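Local coordinates for protein cytochrome P450 monooxygenase (Rhodococcus sp. ECU0066, PDB 6KBH) that probably acts as a self-sufficient monooxygenase, joining a heme-containing P450 domain to a reductase part that carries FMN and a 2Fe-2S cluster, at residues I207-N212 with A283-A288; V183-A188 with T201-S206; T29-C34 with V67-E72. All coordinates share one frame; numbering follows the deposited sequence.

Contact 1 of 3, residues I207-N212 with A283-A288; sequences IAHTVN and AHETTA. With HEM (protoporphyrin IX containing Fe), chain C.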
loop_
_atom_site.group_PDB
_atom_site.type_symbol
_atom_site.label_atom_id
_atom_site.label_comp_id
_atom_site.label_asym_id
_atom_site.label_seq_id
_atom_site.Cartn_x
_atom_site.Cartn_y
_atom_site.Cartn_z
ATOM N N ILE A 207 13.300 -25.696 6.990
ATOM C CA ILE A 207 12.188 -26.567 7.356
ATOM C C ILE A 207 11.047 -25.745 7.941
ATOM O O ILE A 207 11.168 -24.543 8.189
ATOM C CB ILE A 207 12.604 -27.659 8.363
ATOM C CG1 ILE A 207 13.157 -27.014 9.635
ATOM C CG2 ILE A 207 13.606 -28.620 7.742
ATOM C CD1 ILE A 207 13.204 -27.950 10.812
ATOM N N ALA A 208 9.927 -26.429 8.168
ATOM C CA ALA A 208 8.779 -25.815 8.816
ATOM C C ALA A 208 9.019 -25.695 10.316
ATOM O O ALA A 208 9.550 -26.610 10.952
ATOM C CB ALA A 208 7.517 -26.631 8.545
ATOM N N HIS A 209 8.631 -24.548 10.878
ATOM C CA HIS A 209 8.774 -24.287 12.302
ATOM C C HIS A 209 7.444 -24.096 13.018
ATOM O O HIS A 209 7.443 -23.861 14.232
ATOM C CB HIS A 209 9.640 -23.040 12.536
ATOM C CG HIS A 209 11.096 -23.246 12.256
ATOM N ND1 HIS A 209 11.666 -22.966 11.033
ATOM C CD2 HIS A 209 12.102 -23.687 13.048
ATOM C CE1 HIS A 209 12.959 -23.234 11.080
ATOM N NE2 HIS A 209 13.249 -23.673 12.292
ATOM N N THR A 210 6.317 -24.191 12.308
ATOM C CA THR A 210 5.037 -23.793 12.890
ATOM C C THR A 210 4.669 -24.666 14.083
ATOM O O THR A 210 4.333 -24.157 15.159
ATOM C CB THR A 210 3.937 -23.842 11.828
ATOM O OG1 THR A 210 3.729 -25.198 11.415
ATOM C CG2 THR A 210 4.332 -23.019 10.626
ATOM N N VAL A 211 4.724 -25.988 13.914
ATOM C CA VAL A 211 4.337 -26.871 15.011
ATOM C C VAL A 211 5.377 -26.843 16.130
ATOM O O VAL A 211 5.028 -26.953 17.310
ATOM C CB VAL A 211 4.103 -28.301 14.483
ATOM C CG1 VAL A 211 3.861 -29.253 15.625
ATOM C CG2 VAL A 211 2.918 -28.321 13.529
ATOM N N ASN A 212 6.659 -26.666 15.795
ATOM C CA ASN A 212 7.699 -26.733 16.811
ATOM C C ASN A 212 7.821 -25.432 17.594
ATOM O O ASN A 212 8.254 -25.450 18.749
ATOM C CB ASN A 212 9.040 -27.126 16.175
ATOM C CG ASN A 212 10.229 -26.755 17.046
ATOM O OD1 ASN A 212 10.569 -27.478 17.983
ATOM N ND2 ASN A 212 10.889 -25.643 16.721
ATOM N N ALA A 283 10.764 -15.128 6.385
ATOM C CA ALA A 283 10.386 -14.893 4.999
ATOM C C ALA A 283 9.746 -16.085 4.309
ATOM O O ALA A 283 8.979 -15.889 3.363
ATOM C CB ALA A 283 11.615 -14.468 4.184
ATOM N N HIS A 284 10.039 -17.310 4.745
ATOM C CA HIS A 284 9.676 -18.481 3.945
ATOM C C HIS A 284 8.221 -18.905 4.144
ATOM O O HIS A 284 7.416 -18.845 3.209
ATOM C CB HIS A 284 10.627 -19.639 4.264
ATOM C CG HIS A 284 10.330 -20.886 3.495
ATOM N ND1 HIS A 284 10.731 -22.135 3.918
ATOM C CD2 HIS A 284 9.669 -21.078 2.329
ATOM C CE1 HIS A 284 10.330 -23.042 3.044
ATOM N NE2 HIS A 284 9.682 -22.427 2.072
ATOM N N GLU A 285 7.862 -19.339 5.358
ATOM C CA GLU A 285 6.547 -19.951 5.545
ATOM C C GLU A 285 5.436 -18.914 5.478
ATOM O O GLU A 285 4.367 -19.179 4.915
ATOM C CB GLU A 285 6.472 -20.694 6.876
ATOM C CG GLU A 285 7.657 -21.564 7.211
ATOM C CD GLU A 285 7.305 -22.597 8.263
ATOM O OE1 GLU A 285 6.198 -23.174 8.189
ATOM O OE2 GLU A 285 8.119 -22.801 9.185
ATOM N N THR A 286 5.664 -17.737 6.063
ATOM C CA THR A 286 4.641 -16.699 6.056
ATOM C C THR A 286 4.254 -16.318 4.633
ATOM O O THR A 286 3.071 -16.118 4.337
ATOM C CB THR A 286 5.137 -15.478 6.826
ATOM O OG1 THR A 286 6.433 -15.106 6.341
ATOM C CG2 THR A 286 5.235 -15.789 8.307
ATOM N N THR A 287 5.235 -16.230 3.733
ATOM C CA THR A 287 4.920 -15.881 2.351
ATOM C C THR A 287 4.274 -17.054 1.623
ATOM O O THR A 287 3.273 -16.879 0.920
ATOM C CB THR A 287 6.180 -15.415 1.622
ATOM O OG1 THR A 287 6.729 -14.276 2.297
ATOM C CG2 THR A 287 5.851 -15.027 0.187
ATOM N N ALA A 288 4.828 -18.256 1.782
ATOM C CA ALA A 288 4.234 -19.435 1.162
ATOM C C ALA A 288 2.774 -19.596 1.574
ATOM O O ALA A 288 1.887 -19.734 0.722
ATOM C CB ALA A 288 5.037 -20.683 1.533
HETATM C CHA HEM C . 8.082 -9.075 11.930
HETATM C CHB HEM C . 4.159 -11.081 9.473
HETATM C CHC HEM C . 7.157 -11.818 5.175
HETATM C CHD HEM C . 11.022 -9.822 7.641
HETATM C C1A HEM C . 6.836 -9.623 11.391
HETATM C C2A HEM C . 5.749 -9.574 12.376
HETATM C C3A HEM C . 4.661 -10.125 11.695
HETATM C C4A HEM C . 5.197 -10.465 10.351
HETATM C CMA HEM C . 3.275 -10.325 12.224
HETATM C CAA HEM C . 5.766 -9.039 13.775
HETATM C CBA HEM C . 5.088 -7.716 13.947
HETATM C CGA HEM C . 5.238 -6.977 15.233
HETATM O O1A HEM C . 5.657 -7.761 16.125
HETATM O O2A HEM C . 4.900 -5.772 15.071
HETATM C C1B HEM C . 4.571 -11.481 8.091
HETATM C C2B HEM C . 3.644 -12.117 7.047
HETATM C C3B HEM C . 4.589 -12.341 5.704
HETATM C C4B HEM C . 5.963 -11.828 6.089
HETATM C CMB HEM C . 2.204 -12.462 7.216
HETATM C CAB HEM C . 4.196 -12.939 4.396
HETATM C CBB HEM C . 2.993 -12.392 3.709
HETATM C C1C HEM C . 8.400 -11.249 5.770
HETATM C C2C HEM C . 9.463 -11.307 4.801
HETATM C C3C HEM C . 10.545 -10.765 5.458
HETATM C C4C HEM C . 10.017 -10.426 6.771
HETATM C CMC HEM C . 9.406 -11.829 3.403
HETATM C CAC HEM C . 11.921 -10.561 4.902
HETATM C CBC HEM C . 13.055 -11.407 5.356
HETATM C C1D HEM C . 10.395 -9.525 8.935
HETATM C C2D HEM C . 11.356 -8.897 9.900
HETATM C C3D HEM C . 10.439 -8.660 11.252
HETATM C C4D HEM C . 9.089 -9.186 10.856
HETATM C CMD HEM C . 12.791 -8.580 9.663
HETATM C CAD HEM C . 10.870 -8.051 12.539
HETATM C CBD HEM C . 10.961 -6.561 12.547
HETATM C CGD HEM C . 10.966 -5.891 13.872
HETATM O O1D HEM C . 10.528 -6.706 14.719
HETATM O O2D HEM C . 11.388 -4.710 13.773
HETATM N NA HEM C . 6.524 -10.171 10.140
HETATM N NB HEM C . 5.934 -11.241 7.505
HETATM N NC HEM C . 8.718 -10.709 6.995
HETATM N ND HEM C . 8.947 -9.714 9.401
HETATM FE FE HEM C . 7.454 -10.631 8.483
#

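Contact 2 of 3, residues V183-A188 with T201-S206; sequences VPLTVA and TLREYS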
loop_
_atom_site.group_PDB
_atom_site.type_symbol
_atom_site.label_atom_id
_atom_site.label_comp_id
_atom_site.label_asym_id
_atom_site.label_seq_id
_atom_site.Cartn_x
_atom_site.Cartn_y
_atom_site.Cartn_z
ATOM N N VAL A 183 9.388 -21.127 -3.905
ATOM C CA VAL A 183 9.830 -19.842 -4.456
ATOM C C VAL A 183 10.159 -18.819 -3.360
ATOM O O VAL A 183 11.217 -18.186 -3.443
ATOM C CB VAL A 183 8.815 -19.315 -5.470
ATOM C CG1 VAL A 183 9.315 -18.016 -6.080
ATOM C CG2 VAL A 183 8.560 -20.336 -6.558
ATOM N N PRO A 184 9.309 -18.612 -2.344
ATOM C CA PRO A 184 9.675 -17.619 -1.315
ATOM C C PRO A 184 10.977 -17.923 -0.601
ATOM O O PRO A 184 11.637 -16.997 -0.114
ATOM C CB PRO A 184 8.476 -17.652 -0.357
ATOM C CG PRO A 184 7.346 -18.097 -1.202
ATOM C CD PRO A 184 7.937 -19.106 -2.140
ATOM N N LEU A 185 11.372 -19.192 -0.530
ATOM C CA LEU A 185 12.637 -19.534 0.104
ATOM C C LEU A 185 13.815 -19.051 -0.734
ATOM O O LEU A 185 14.780 -18.492 -0.201
ATOM C CB LEU A 185 12.710 -21.043 0.334
ATOM C CG LEU A 185 13.978 -21.592 0.985
ATOM C CD1 LEU A 185 14.225 -20.932 2.333
ATOM C CD2 LEU A 185 13.880 -23.102 1.133
ATOM N N THR A 186 13.749 -19.252 -2.055
ATOM C CA THR A 186 14.865 -18.879 -2.920
ATOM C C THR A 186 15.047 -17.365 -2.976
ATOM O O THR A 186 16.172 -16.866 -2.855
ATOM C CB THR A 186 14.669 -19.444 -4.331
ATOM O OG1 THR A 186 13.383 -19.064 -4.836
ATOM C CG2 THR A 186 14.798 -20.968 -4.334
ATOM N N VAL A 187 13.956 -16.615 -3.167
ATOM C CA VAL A 187 14.109 -15.166 -3.271
ATOM C C VAL A 187 14.574 -14.586 -1.943
ATOM O O VAL A 187 15.286 -13.575 -1.918
ATOM C CB VAL A 187 12.807 -14.493 -3.752
ATOM C CG1 VAL A 187 12.176 -15.276 -4.895
ATOM C CG2 VAL A 187 11.843 -14.301 -2.613
ATOM N N ALA A 188 14.198 -15.210 -0.824
ATOM C CA ALA A 188 14.737 -14.775 0.455
ATOM C C ALA A 188 16.247 -14.942 0.475
ATOM O O ALA A 188 16.974 -14.035 0.892
ATOM C CB ALA A 188 14.089 -15.547 1.603
ATOM N N THR A 201 22.140 -25.906 -0.299
ATOM C CA THR A 201 22.164 -26.612 0.981
ATOM C C THR A 201 21.371 -25.847 2.030
ATOM O O THR A 201 20.616 -26.446 2.805
ATOM C CB THR A 201 23.585 -26.863 1.484
ATOM O OG1 THR A 201 24.294 -27.623 0.508
ATOM C CG2 THR A 201 23.527 -27.715 2.782
ATOM N N LEU A 202 21.521 -24.519 2.065
ATOM C CA LEU A 202 20.763 -23.749 3.043
ATOM C C LEU A 202 19.274 -24.043 2.933
ATOM O O LEU A 202 18.561 -24.017 3.943
ATOM C CB LEU A 202 21.016 -22.247 2.884
ATOM C CG LEU A 202 22.409 -21.712 3.228
ATOM C CD1 LEU A 202 22.476 -20.197 3.033
ATOM C CD2 LEU A 202 22.806 -22.096 4.643
ATOM N N ARG A 203 18.798 -24.375 1.730
ATOM C CA ARG A 203 17.406 -24.780 1.559
ATOM C C ARG A 203 17.165 -26.186 2.091
ATOM O O ARG A 203 16.128 -26.450 2.709
ATOM C CB ARG A 203 17.017 -24.710 0.089
ATOM C CG ARG A 203 17.631 -23.557 -0.648
ATOM C CD ARG A 203 17.627 -23.773 -2.145
ATOM N NE ARG A 203 16.283 -23.640 -2.690
ATOM C CZ ARG A 203 15.433 -24.649 -2.844
ATOM N NH1 ARG A 203 15.791 -25.884 -2.512
ATOM N NH2 ARG A 203 14.225 -24.425 -3.342
ATOM N N GLU A 204 18.096 -27.110 1.830
ATOM C CA GLU A 204 17.996 -28.445 2.409
ATOM C C GLU A 204 17.812 -28.360 3.918
ATOM O O GLU A 204 17.048 -29.133 4.509
ATOM C CB GLU A 204 19.249 -29.252 2.050
ATOM C CG GLU A 204 19.113 -30.777 2.066
ATOM C CD GLU A 204 19.169 -31.382 3.462
ATOM O OE1 GLU A 204 20.295 -31.629 3.938
ATOM O OE2 GLU A 204 18.106 -31.615 4.082
ATOM N N TYR A 205 18.480 -27.398 4.552
ATOM C CA TYR A 205 18.391 -27.181 5.988
ATOM C C TYR A 205 17.249 -26.244 6.377
ATOM O O TYR A 205 17.163 -25.849 7.543
ATOM C CB TYR A 205 19.715 -26.622 6.522
ATOM C CG TYR A 205 20.937 -27.492 6.281
ATOM C CD1 TYR A 205 20.815 -28.839 5.960
ATOM C CD2 TYR A 205 22.216 -26.958 6.376
ATOM C CE1 TYR A 205 21.933 -29.627 5.739
ATOM C CE2 TYR A 205 23.337 -27.738 6.163
ATOM C CZ TYR A 205 23.191 -29.071 5.843
ATOM O OH TYR A 205 24.309 -29.849 5.622
ATOM N N SER A 206 16.383 -25.874 5.434
ATOM C CA SER A 206 15.243 -25.002 5.697
ATOM C C SER A 206 13.990 -25.853 5.858
ATOM O O SER A 206 13.652 -26.638 4.966
ATOM C CB SER A 206 15.053 -23.990 4.565
ATOM O OG SER A 206 16.153 -23.103 4.474
#

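Contact 3 of 3, residues T29-C34 with V67-E72; sequences TSPTGC and VFYSPE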
loop_
_atom_site.group_PDB
_atom_site.type_symbol
_atom_site.label_atom_id
_atom_site.label_comp_id
_atom_site.label_asym_id
_atom_site.label_seq_id
_atom_site.Cartn_x
_atom_site.Cartn_y
_atom_site.Cartn_z
ATOM N N THR A 29 -10.802 -20.646 36.934
ATOM C CA THR A 29 -10.520 -19.282 37.348
ATOM C C THR A 29 -9.283 -18.771 36.626
ATOM O O THR A 29 -8.310 -19.508 36.441
ATOM C CB THR A 29 -10.307 -19.194 38.861
ATOM O OG1 THR A 29 -9.080 -19.850 39.210
ATOM C CG2 THR A 29 -11.458 -19.862 39.597
ATOM N N SER A 30 -9.332 -17.503 36.217
ATOM C CA SER A 30 -8.188 -16.842 35.625
ATOM C C SER A 30 -7.099 -16.673 36.681
ATOM O O SER A 30 -7.353 -16.828 37.878
ATOM C CB SER A 30 -8.602 -15.488 35.052
ATOM O OG SER A 30 -8.631 -14.502 36.069
ATOM N N PRO A 31 -5.865 -16.364 36.270
ATOM C CA PRO A 31 -4.822 -16.070 37.267
ATOM C C PRO A 31 -5.153 -14.889 38.165
ATOM O O PRO A 31 -4.511 -14.726 39.210
ATOM C CB PRO A 31 -3.583 -15.792 36.406
ATOM C CG PRO A 31 -3.830 -16.550 35.146
ATOM C CD PRO A 31 -5.310 -16.455 34.909
ATOM N N THR A 32 -6.129 -14.061 37.797
ATOM C CA THR A 32 -6.570 -12.950 38.628
ATOM C C THR A 32 -7.691 -13.337 39.586
ATOM O O THR A 32 -8.310 -12.452 40.186
ATOM C CB THR A 32 -7.028 -11.778 37.752
ATOM O OG1 THR A 32 -7.976 -12.246 36.784
ATOM C CG2 THR A 32 -5.842 -11.146 37.034
ATOM N N GLY A 33 -7.971 -14.630 39.741
ATOM C CA GLY A 33 -9.030 -15.078 40.615
ATOM C C GLY A 33 -10.434 -14.883 40.084
ATOM O O GLY A 33 -11.395 -15.236 40.782
ATOM N N CYS A 34 -10.589 -14.336 38.879
ATOM C CA CYS A 34 -11.912 -14.176 38.304
ATOM C C CYS A 34 -12.382 -15.483 37.670
ATOM O O CYS A 34 -11.569 -16.269 37.180
ATOM C CB CYS A 34 -11.910 -13.070 37.253
ATOM S SG CYS A 34 -11.648 -11.410 37.912
ATOM N N VAL A 67 -11.888 -9.853 25.442
ATOM C CA VAL A 67 -10.653 -10.244 26.115
ATOM C C VAL A 67 -10.990 -11.312 27.144
ATOM O O VAL A 67 -11.845 -11.096 28.009
ATOM C CB VAL A 67 -9.964 -9.045 26.796
ATOM C CG1 VAL A 67 -8.745 -9.501 27.589
ATOM C CG2 VAL A 67 -9.575 -8.002 25.772
ATOM N N PHE A 68 -10.320 -12.457 27.062
ATOM C CA PHE A 68 -10.599 -13.525 28.009
ATOM C C PHE A 68 -9.335 -14.322 28.285
ATOM O O PHE A 68 -8.372 -14.300 27.512
ATOM C CB PHE A 68 -11.719 -14.451 27.511
ATOM C CG PHE A 68 -11.417 -15.151 26.209
ATOM C CD1 PHE A 68 -11.752 -14.567 24.997
ATOM C CD2 PHE A 68 -10.826 -16.407 26.199
ATOM C CE1 PHE A 68 -11.493 -15.214 23.800
ATOM C CE2 PHE A 68 -10.563 -17.057 25.004
ATOM C CZ PHE A 68 -10.898 -16.457 23.801
ATOM N N TYR A 69 -9.354 -15.021 29.416
ATOM C CA TYR A 69 -8.309 -15.971 29.752
ATOM C C TYR A 69 -8.676 -17.344 29.209
ATOM O O TYR A 69 -9.827 -17.778 29.308
ATOM C CB TYR A 69 -8.094 -16.044 31.264
ATOM C CG TYR A 69 -7.005 -17.011 31.642
ATOM C CD1 TYR A 69 -5.676 -16.726 31.362
ATOM C CD2 TYR A 69 -7.302 -18.221 32.259
ATOM C CE1 TYR A 69 -4.668 -17.611 31.692
ATOM C CE2 TYR A 69 -6.300 -19.114 32.595
ATOM C CZ TYR A 69 -4.986 -18.801 32.309
ATOM O OH TYR A 69 -3.982 -19.679 32.638
ATOM N N SER A 70 -7.692 -18.019 28.624
ATOM C CA SER A 70 -7.892 -19.334 28.038
ATOM C C SER A 70 -7.258 -20.380 28.939
ATOM O O SER A 70 -6.059 -20.274 29.229
ATOM C CB SER A 70 -7.286 -19.390 26.635
ATOM O OG SER A 70 -7.248 -20.715 26.137
ATOM N N PRO A 71 -8.012 -21.349 29.466
ATOM C CA PRO A 71 -7.362 -22.415 30.251
ATOM C C PRO A 71 -6.556 -23.397 29.416
ATOM O O PRO A 71 -5.505 -23.853 29.883
ATOM C CB PRO A 71 -8.545 -23.093 30.953
ATOM C CG PRO A 71 -9.554 -22.002 31.083
ATOM C CD PRO A 71 -9.435 -21.211 29.810
ATOM N N GLU A 72 -7.004 -23.738 28.202
ATOM C CA GLU A 72 -6.293 -24.727 27.394
ATOM C C GLU A 72 -4.855 -24.291 27.135
ATOM O O GLU A 72 -3.902 -25.006 27.468
ATOM C CB GLU A 72 -7.035 -24.973 26.075
ATOM C CG GLU A 72 -6.397 -26.037 25.164
ATOM C CD GLU A 72 -6.339 -27.435 25.784
ATOM O OE1 GLU A 72 -7.069 -27.710 26.758
ATOM O OE2 GLU A 72 -5.561 -28.273 25.284
#

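Contact 1 of 3, residues I207-N212 with A283-A288
Glu285, in helix 284-300, reaches to the chain just ahead of helix 210-214, and nearly all of the contact is made by its carboxylate. The polar part is a hydrogen bond from His209 N to Glu285 OE2, fairly straight at 159°; its 2.5 Å separation is very short, and the exact length is doubtful at this resolution. CG of Glu285 stands beside its backbone N (chi1 -45°) and the chain then runs extended, which carries the acid across to the other backbone. The remaining contacts of the acid are with carbon. OE2 also lies near Ala208 CA (3.1 Å), while OE1 faces the methyl groups, 3.1 Å from Thr210 CG2 and 3.7 Å from Ala208 CB. The two oxygens thus have different surroundings, one at a peptide N-H and one among methyls. The aromatic part is slight: OE2 sits at the edge of the His209 ring near its plane, 4.0 Å from His209 ND1, with ring and carboxylate planes 41° apart. With an alanine here the carboxylate is gone, which is likely to leave His209 N without its acceptor and open a gap beside Ala208 and the Thr210 methyl. On the heme side, Thr286 OG1 lies 3.3 Å from C4B of the porphyrin and Ala283 CB 3.5 Å from its methyl carbon CMC. Thr287 OG1 turns back to donate to Ala283 O (3.0 Å), a bond that stays within 283-288. Nearby, Phe433 touches both Thr210 and Thr286. The sequence Ala-His-Glu-Thr-Thr is the acid-threonine signature of the long P450 helix that crosses the distal face of the heme, and in relatives it is linked to oxygen activation.

Contact 2 of 3, residues V183-A188 with T201-S206
Leu185 projects from helix 183-192 against the end of helix 199-204, and its two methyl groups make the close-packed part of the contact. A chi1 of 180° swings the branch away from the backbone N and sets both methyls on the other segment. CD2 meets Arg203 CB at 3.7 Å and also lies against Ser206 CB, whereas CD1 is nearer the hydroxyl, 3.6 Å from Ser206 OG. That hydroxyl is already engaged: Ser206 OG donates to Leu202 O at 2.6 Å, reaching back one turn from just beyond the helix end, so the leucine packs on a polar atom whose bond is made within its own segment. Thr186 and the far end of Arg203 form the lesser, polar flank, with less of Thr186 covered than of Leu185. Thr186 CG2 comes in the guanidinium plane to its edge, 3.5 Å from Arg203 NE and 3.6 Å from Arg203 NH2, a touch of a methyl on a charged group rather than a polar bond. The threonine offers its methyl here because OG1 is turned to its own helix, where it donates to Val183 O at 2.7 Å; that carbonyl also accepts from Val187 N. The arginine chain bends at chi3 (73°), bringing the guanidinium round to the threonine, and its NH2 makes a salt bridge with Glu182, just ahead of helix 183-192. The solvent side lies at Arg203 and Ser206, which stay partly exposed, while Leu185 and Thr186 are buried. Leu189, one helical turn beyond Leu185, continues the packing onto Leu202 and Arg203. Helix 153-164 adds Leu159 against Thr186 and Tyr163 against Arg203; helix 396-413 lies against Val183 and Pro184, and helix 219-242 takes Thr201 and Tyr205.

Contact 3 of 3, residues T29-C34 with V67-E72
Strand 67-69, at the border of the mixed five-stranded sheet of the P450 part, meets the type I beta turn Ser30-Gly33 of the N-terminal chain, with Pro31 lying on the ring of Tyr69. Pro31 CD stands almost over the ring centre, 3.3 Å from the centroid and 6° off the ring normal, a CH-pi contact over the face. Pro31 CG follows toward the phenol end, 3.7 Å from Tyr69 CE1. The ring is presented because Tyr69 CG is anti to the backbone N (chi1 -179°), which extends the side chain from the strand toward the turn. Ser30 adds to the contact near the root of the ring: its CA lies 3.7 Å from Tyr69 CD2 in an oblique approach, and its CB is 3.9 Å from Tyr69 CB. The turn is braced from within. Gly33 N donates to Ser30 O, Ser30 N donates to Cys34 O, and the Ser30 and Thr32 hydroxyls are hydrogen-bonded, at a separation too short to be trusted exactly, while Cys34 N makes a weak bond of 3.4 Å to Ser30 OG. Trp76 of the adjoining strand 76-78 touches Ser30, Pro31 and Thr32 and meets the Tyr69 ring with planes about 60° apart. Across the contact the chemistry is mostly carbon on carbon, much of it on the aromatic ring: the polar groups of Ser30 are used inside the turn, and within the two segments the main contact is the proline ring on the pi face, where the slightly positive C-H groups beside the proline nitrogen would probably be drawn to the ring electrons.

Contacts 1 and 2 form one continuous patch, their centres about 11 Å apart. Helix 183-192 packs directly on the heme-side helix 284-300 and the residue before it, with Leu185 CB 3.6 Å from His284 CD2 and Ala188 CB 3.7 Å from Ala283 CB. The chain runs on from Ser206 in contact 2 to Ile207 in contact 1, and helices 199-204 and 210-214 follow each other along it. Contact 1 touches the porphyrin through its second segment, whereas the Leu185 side chain of contact 2 stays about 10 Å from the heme. Contact 3 is remote: its centre is about 30 Å from that of contact 1 and 41 Å from that of contact 2, with nearest atoms about 13 and 28 Å away.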